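Local structure of mitochondrial edited mRNA stability factor 1 (Trypanosoma brucei, 6NL1) at residues A[162-174]-A[276-288]. The protein is a Nudix-family RNA-binding protein that probably processes the 5' ends of mitochondrial mRNAs and supports the stability of edited transcripts. Sequence-based numbering, arbitrary orientation.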
loop_
_atom_site.group_PDB
_atom_site.type_symbol
_atom_site.label_atom_id
_atom_site.label_comp_id
_atom_site.label_asym_id
_atom_site.label_seq_id
_atom_site.Cartn_x
_atom_site.Cartn_y
_atom_site.Cartn_z
ATOM N N GLY A 162 -12.821 -24.206 -11.568
ATOM C CA GLY A 162 -11.376 -24.276 -11.573
ATOM C C GLY A 162 -10.775 -22.936 -11.194
ATOM O O GLY A 162 -11.418 -22.110 -10.539
ATOM N N ALA A 163 -9.537 -22.727 -11.624
ATOM C CA ALA A 163 -8.801 -21.499 -11.377
ATOM C C ALA A 163 -9.569 -20.287 -11.882
ATOM O O ALA A 163 -10.308 -20.377 -12.859
ATOM C CB ALA A 163 -7.449 -21.573 -12.056
ATOM N N TYR A 164 -9.389 -19.154 -11.212
ATOM C CA TYR A 164 -9.854 -17.875 -11.743
ATOM C C TYR A 164 -8.857 -17.396 -12.788
ATOM O O TYR A 164 -7.662 -17.631 -12.657
ATOM C CB TYR A 164 -9.957 -16.824 -10.632
ATOM C CG TYR A 164 -11.137 -16.998 -9.697
ATOM C CD1 TYR A 164 -12.428 -16.652 -10.096
ATOM C CD2 TYR A 164 -10.957 -17.484 -8.409
ATOM C CE1 TYR A 164 -13.509 -16.803 -9.237
ATOM C CE2 TYR A 164 -12.031 -17.638 -7.543
ATOM C CZ TYR A 164 -13.298 -17.294 -7.959
ATOM O OH TYR A 164 -14.347 -17.447 -7.089
ATOM N N GLU A 165 -9.343 -16.713 -13.815
ATOM C CA GLU A 165 -8.468 -16.182 -14.853
ATOM C C GLU A 165 -7.538 -15.125 -14.277
ATOM O O GLU A 165 -6.337 -15.147 -14.531
ATOM C CB GLU A 165 -9.290 -15.556 -15.982
ATOM C CG GLU A 165 -10.276 -16.496 -16.654
ATOM C CD GLU A 165 -9.680 -17.210 -17.847
ATOM O OE1 GLU A 165 -8.450 -17.115 -18.050
ATOM O OE2 GLU A 165 -10.447 -17.862 -18.587
ATOM N N THR A 166 -8.105 -14.187 -13.516
ATOM C CA THR A 166 -7.334 -13.088 -12.931
ATOM C C THR A 166 -7.842 -12.755 -11.528
ATOM O O THR A 166 -8.965 -13.107 -11.164
ATOM C CB THR A 166 -7.442 -11.786 -13.772
ATOM O OG1 THR A 166 -8.744 -11.219 -13.601
ATOM C CG2 THR A 166 -7.197 -12.042 -15.265
ATOM N N ALA A 167 -7.018 -12.054 -10.751
ATOM C CA ALA A 167 -7.422 -11.569 -9.431
ATOM C C ALA A 167 -8.753 -10.817 -9.481
ATOM O O ALA A 167 -9.592 -10.949 -8.582
ATOM C CB ALA A 167 -6.349 -10.672 -8.850
ATOM N N ASP A 168 -8.941 -10.010 -10.519
ATOM C CA ASP A 168 -10.179 -9.243 -10.661
ATOM C C ASP A 168 -11.431 -10.112 -10.612
ATOM O O ASP A 168 -12.478 -9.663 -10.142
ATOM C CB ASP A 168 -10.167 -8.399 -11.944
ATOM C CG ASP A 168 -9.365 -7.113 -11.784
ATOM O OD1 ASP A 168 -8.979 -6.794 -10.641
ATOM O OD2 ASP A 168 -9.129 -6.424 -12.796
ATOM N N ASP A 169 -11.317 -11.354 -11.080
ATOM C CA ASP A 169 -12.484 -12.233 -11.193
ATOM C C ASP A 169 -12.848 -12.942 -9.889
ATOM O O ASP A 169 -13.929 -13.527 -9.771
ATOM C CB ASP A 169 -12.267 -13.278 -12.296
ATOM C CG ASP A 169 -11.958 -12.647 -13.642
ATOM O OD1 ASP A 169 -10.859 -12.904 -14.184
ATOM O OD2 ASP A 169 -12.812 -11.890 -14.152
ATOM N N VAL A 170 -11.942 -12.916 -8.920
ATOM C CA VAL A 170 -12.186 -13.626 -7.663
ATOM C C VAL A 170 -13.479 -13.169 -6.979
ATOM O O VAL A 170 -13.693 -11.976 -6.754
ATOM C CB VAL A 170 -10.973 -13.514 -6.717
ATOM C CG1 VAL A 170 -11.284 -14.153 -5.368
ATOM C CG2 VAL A 170 -9.740 -14.183 -7.383
ATOM N N ASP A 171 -14.361 -14.121 -6.690
ATOM C CA ASP A 171 -15.575 -13.830 -5.931
ATOM C C ASP A 171 -15.248 -13.487 -4.478
ATOM O O ASP A 171 -14.544 -14.234 -3.794
ATOM C CB ASP A 171 -16.534 -15.014 -5.964
ATOM C CG ASP A 171 -17.040 -15.306 -7.357
ATOM O OD1 ASP A 171 -17.922 -14.558 -7.827
ATOM O OD2 ASP A 171 -16.553 -16.273 -7.983
ATOM N N ILE A 172 -15.777 -12.362 -4.013
ATOM C CA ILE A 172 -15.524 -11.892 -2.659
ATOM C C ILE A 172 -16.836 -11.578 -1.954
ATOM O O ILE A 172 -17.718 -10.930 -2.524
ATOM C CB ILE A 172 -14.625 -10.633 -2.641
ATOM C CG1 ILE A 172 -13.270 -10.928 -3.310
ATOM C CG2 ILE A 172 -14.421 -10.131 -1.186
ATOM C CD1 ILE A 172 -12.352 -11.890 -2.508
ATOM N N THR A 173 -16.976 -12.064 -0.725
ATOM C CA THR A 173 -18.120 -11.699 0.099
ATOM C C THR A 173 -17.650 -10.693 1.140
ATOM O O THR A 173 -16.717 -10.966 1.902
ATOM C CB THR A 173 -18.728 -12.924 0.813
ATOM O OG1 THR A 173 -19.010 -13.944 -0.150
ATOM C CG2 THR A 173 -20.014 -12.540 1.534
ATOM N N VAL A 174 -18.291 -9.529 1.162
ATOM C CA VAL A 174 -17.948 -8.472 2.104
ATOM C C VAL A 174 -19.027 -8.367 3.171
ATOM O O VAL A 174 -20.209 -8.300 2.852
ATOM C CB VAL A 174 -17.814 -7.114 1.384
ATOM C CG1 VAL A 174 -17.522 -5.994 2.379
ATOM C CG2 VAL A 174 -16.749 -7.188 0.297
ATOM N N HIS A 276 1.789 3.487 -13.993
ATOM C CA HIS A 276 1.381 2.630 -12.899
ATOM C C HIS A 276 1.897 1.225 -13.119
ATOM O O HIS A 276 2.201 0.831 -14.241
ATOM C CB HIS A 276 -0.144 2.623 -12.752
ATOM C CG HIS A 276 -0.851 1.931 -13.873
ATOM N ND1 HIS A 276 -1.139 0.585 -13.848
ATOM C CD2 HIS A 276 -1.313 2.398 -15.057
ATOM C CE1 HIS A 276 -1.754 0.249 -14.970
ATOM N NE2 HIS A 276 -1.872 1.330 -15.717
ATOM N N LEU A 277 2.025 0.487 -12.026
ATOM C CA LEU A 277 2.352 -0.928 -12.074
ATOM C C LEU A 277 1.226 -1.670 -11.369
ATOM O O LEU A 277 0.681 -1.192 -10.373
ATOM C CB LEU A 277 3.672 -1.226 -11.354
ATOM C CG LEU A 277 4.971 -0.588 -11.853
ATOM C CD1 LEU A 277 6.142 -0.999 -10.956
ATOM C CD2 LEU A 277 5.248 -0.954 -13.307
ATOM N N TYR A 278 0.875 -2.830 -11.901
ATOM C CA TYR A 278 -0.130 -3.685 -11.311
ATOM C C TYR A 278 0.151 -5.114 -11.735
ATOM O O TYR A 278 -0.228 -5.537 -12.830
ATOM C CB TYR A 278 -1.525 -3.267 -11.756
ATOM C CG TYR A 278 -2.612 -4.163 -11.206
ATOM C CD1 TYR A 278 -2.803 -4.304 -9.828
ATOM C CD2 TYR A 278 -3.447 -4.875 -12.063
ATOM C CE1 TYR A 278 -3.805 -5.137 -9.325
ATOM C CE2 TYR A 278 -4.447 -5.705 -11.572
ATOM C CZ TYR A 278 -4.622 -5.835 -10.205
ATOM O OH TYR A 278 -5.622 -6.663 -9.737
ATOM N N GLN A 279 0.849 -5.841 -10.875
ATOM C CA GLN A 279 1.229 -7.214 -11.155
ATOM C C GLN A 279 0.655 -8.076 -10.045
ATOM O O GLN A 279 0.977 -7.872 -8.886
ATOM C CB GLN A 279 2.749 -7.349 -11.158
ATOM C CG GLN A 279 3.215 -8.756 -11.437
ATOM C CD GLN A 279 2.630 -9.291 -12.731
ATOM O OE1 GLN A 279 2.731 -8.643 -13.771
ATOM N NE2 GLN A 279 2.004 -10.470 -12.671
ATOM N N THR A 280 -0.191 -9.038 -10.384
ATOM C CA THR A 280 -0.792 -9.864 -9.346
ATOM C C THR A 280 -1.245 -11.227 -9.869
ATOM O O THR A 280 -1.156 -11.501 -11.060
ATOM C CB THR A 280 -2.001 -9.158 -8.708
ATOM O OG1 THR A 280 -2.392 -9.862 -7.523
ATOM C CG2 THR A 280 -3.180 -9.099 -9.694
ATOM N N VAL A 281 -1.735 -12.060 -8.955
ATOM C CA VAL A 281 -2.253 -13.387 -9.254
ATOM C C VAL A 281 -3.534 -13.557 -8.437
ATOM O O VAL A 281 -3.739 -12.834 -7.467
ATOM C CB VAL A 281 -1.240 -14.479 -8.870
ATOM C CG1 VAL A 281 -0.011 -14.401 -9.765
ATOM C CG2 VAL A 281 -0.839 -14.337 -7.399
ATOM N N PRO A 282 -4.405 -14.496 -8.835
ATOM C CA PRO A 282 -5.696 -14.631 -8.153
ATOM C C PRO A 282 -5.568 -14.834 -6.646
ATOM O O PRO A 282 -6.412 -14.340 -5.894
ATOM C CB PRO A 282 -6.312 -15.871 -8.817
ATOM C CG PRO A 282 -5.707 -15.883 -10.195
ATOM C CD PRO A 282 -4.295 -15.398 -10.003
ATOM N N GLN A 283 -4.534 -15.548 -6.207
ATOM C CA GLN A 283 -4.340 -15.798 -4.782
ATOM C C GLN A 283 -4.054 -14.528 -3.980
ATOM O O GLN A 283 -4.230 -14.508 -2.769
ATOM C CB GLN A 283 -3.209 -16.806 -4.542
ATOM C CG GLN A 283 -3.529 -18.217 -5.009
ATOM C CD GLN A 283 -3.532 -18.321 -6.518
ATOM O OE1 GLN A 283 -2.893 -17.456 -7.142
ATOM N NE2 GLN A 283 -4.184 -19.232 -7.074
ATOM N N TYR A 284 -3.569 -13.484 -4.646
ATOM C CA TYR A 284 -3.270 -12.225 -3.966
ATOM C C TYR A 284 -4.238 -11.159 -4.448
ATOM O O TYR A 284 -3.815 -10.106 -4.931
ATOM C CB TYR A 284 -1.851 -11.776 -4.286
ATOM C CG TYR A 284 -0.739 -12.708 -3.850
ATOM C CD1 TYR A 284 -0.918 -13.631 -2.822
ATOM C CD2 TYR A 284 0.514 -12.636 -4.460
ATOM C CE1 TYR A 284 0.129 -14.465 -2.421
ATOM C CE2 TYR A 284 1.553 -13.451 -4.069
ATOM C CZ TYR A 284 1.365 -14.362 -3.050
ATOM O OH TYR A 284 2.426 -15.175 -2.686
ATOM N N TYR A 285 -5.530 -11.448 -4.308
ATOM C CA TYR A 285 -6.607 -10.665 -4.913
ATOM C C TYR A 285 -6.767 -9.290 -4.276
ATOM O O TYR A 285 -7.494 -8.446 -4.806
ATOM C CB TYR A 285 -7.934 -11.427 -4.797
ATOM C CG TYR A 285 -8.210 -11.838 -3.368
ATOM C CD1 TYR A 285 -8.748 -10.939 -2.453
ATOM C CD2 TYR A 285 -7.889 -13.114 -2.923
ATOM C CE1 TYR A 285 -8.975 -11.315 -1.118
ATOM C CE2 TYR A 285 -8.115 -13.494 -1.617
ATOM C CZ TYR A 285 -8.651 -12.596 -0.714
ATOM O OH TYR A 285 -8.856 -13.006 0.594
ATOM N N TRP A 286 -6.108 -9.074 -3.138
ATOM C CA TRP A 286 -6.138 -7.776 -2.448
ATOM C C TRP A 286 -5.196 -6.728 -3.064
ATOM O O TRP A 286 -5.313 -5.537 -2.774
ATOM C CB TRP A 286 -5.753 -7.961 -0.970
ATOM C CG TRP A 286 -4.477 -8.708 -0.803
ATOM C CD1 TRP A 286 -3.207 -8.191 -0.830
ATOM C CD2 TRP A 286 -4.332 -10.120 -0.595
ATOM N NE1 TRP A 286 -2.283 -9.196 -0.652
ATOM C CE2 TRP A 286 -2.949 -10.388 -0.505
ATOM C CE3 TRP A 286 -5.241 -11.180 -0.467
ATOM C CZ2 TRP A 286 -2.455 -11.676 -0.300
ATOM C CZ3 TRP A 286 -4.751 -12.452 -0.263
ATOM C CH2 TRP A 286 -3.371 -12.693 -0.185
ATOM N N ARG A 287 -4.239 -7.167 -3.879
ATOM C CA ARG A 287 -3.187 -6.264 -4.357
ATOM C C ARG A 287 -3.772 -5.140 -5.170
ATOM O O ARG A 287 -4.716 -5.350 -5.927
ATOM C CB ARG A 287 -2.184 -7.008 -5.223
ATOM C CG ARG A 287 -1.367 -8.034 -4.477
ATOM C CD ARG A 287 -0.267 -8.596 -5.410
ATOM N NE ARG A 287 0.969 -8.447 -4.684
ATOM C CZ ARG A 287 2.060 -7.861 -5.134
ATOM N NH1 ARG A 287 2.133 -7.398 -6.377
ATOM N NH2 ARG A 287 3.094 -7.775 -4.318
ATOM N N VAL A 288 -3.208 -3.947 -5.032
ATOM C CA VAL A 288 -3.746 -2.799 -5.756
ATOM C C VAL A 288 -2.705 -2.220 -6.707
ATOM O O VAL A 288 -1.504 -2.458 -6.549
ATOM C CB VAL A 288 -4.206 -1.686 -4.791
ATOM C CG1 VAL A 288 -5.344 -2.185 -3.907
ATOM C CG2 VAL A 288 -3.025 -1.193 -3.947
HETATM O O HOH W 1 -4.331 -12.204 -11.776
HETATM O O HOH W 2 -6.628 -8.716 -11.980
#
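A167 is the small bump of this contact: its methyl nestles beside T280 CG2, V281 O and Y285 CA, with A167 CB 3.6 Å from T280 CG2 and 3.9 Å from Y285 CA. The backbones close up at the same place, with A167 CA only 3.7 Å from P282 CA, a spacing that leaves no layer of side chains between them. The P282 ring fills the complementary dent, its CG resting 3.6 Å from Y164 O. The V170 and P282 side chains cross at about a right angle, with V170 CG2 4.1 Å from P282 CB and 3.6 Å from the carbonyl oxygen P282 O. Nearer strand 171-178, I172 CD1 lies over one face of the Y285 ring, a CH-pi contact 4.0 Å from the centroid and 24° off the normal. W286 backs the opposite face of that ring, and the first torsion of Y285 (chi1 53°, CG between backbone N and carbonyl carbon) turns it toward I172. Beside the 3-10 turn, polar links run through water: one molecule accepts from A167 N and reaches T280 O weakly, another joins D168 N to Y278 OH. The D168 carboxylate is in a salt bridge with R112. Geometrically this is an interdomain seam: a 3-10 turn leading into strand 171-178 of the four-stranded antiparallel sheet docks on the Nudix-domain loop joining strands 272-277 and 290-296, which carries Q279 and V288, both GDP-binding residues of this protein, here without the ligand.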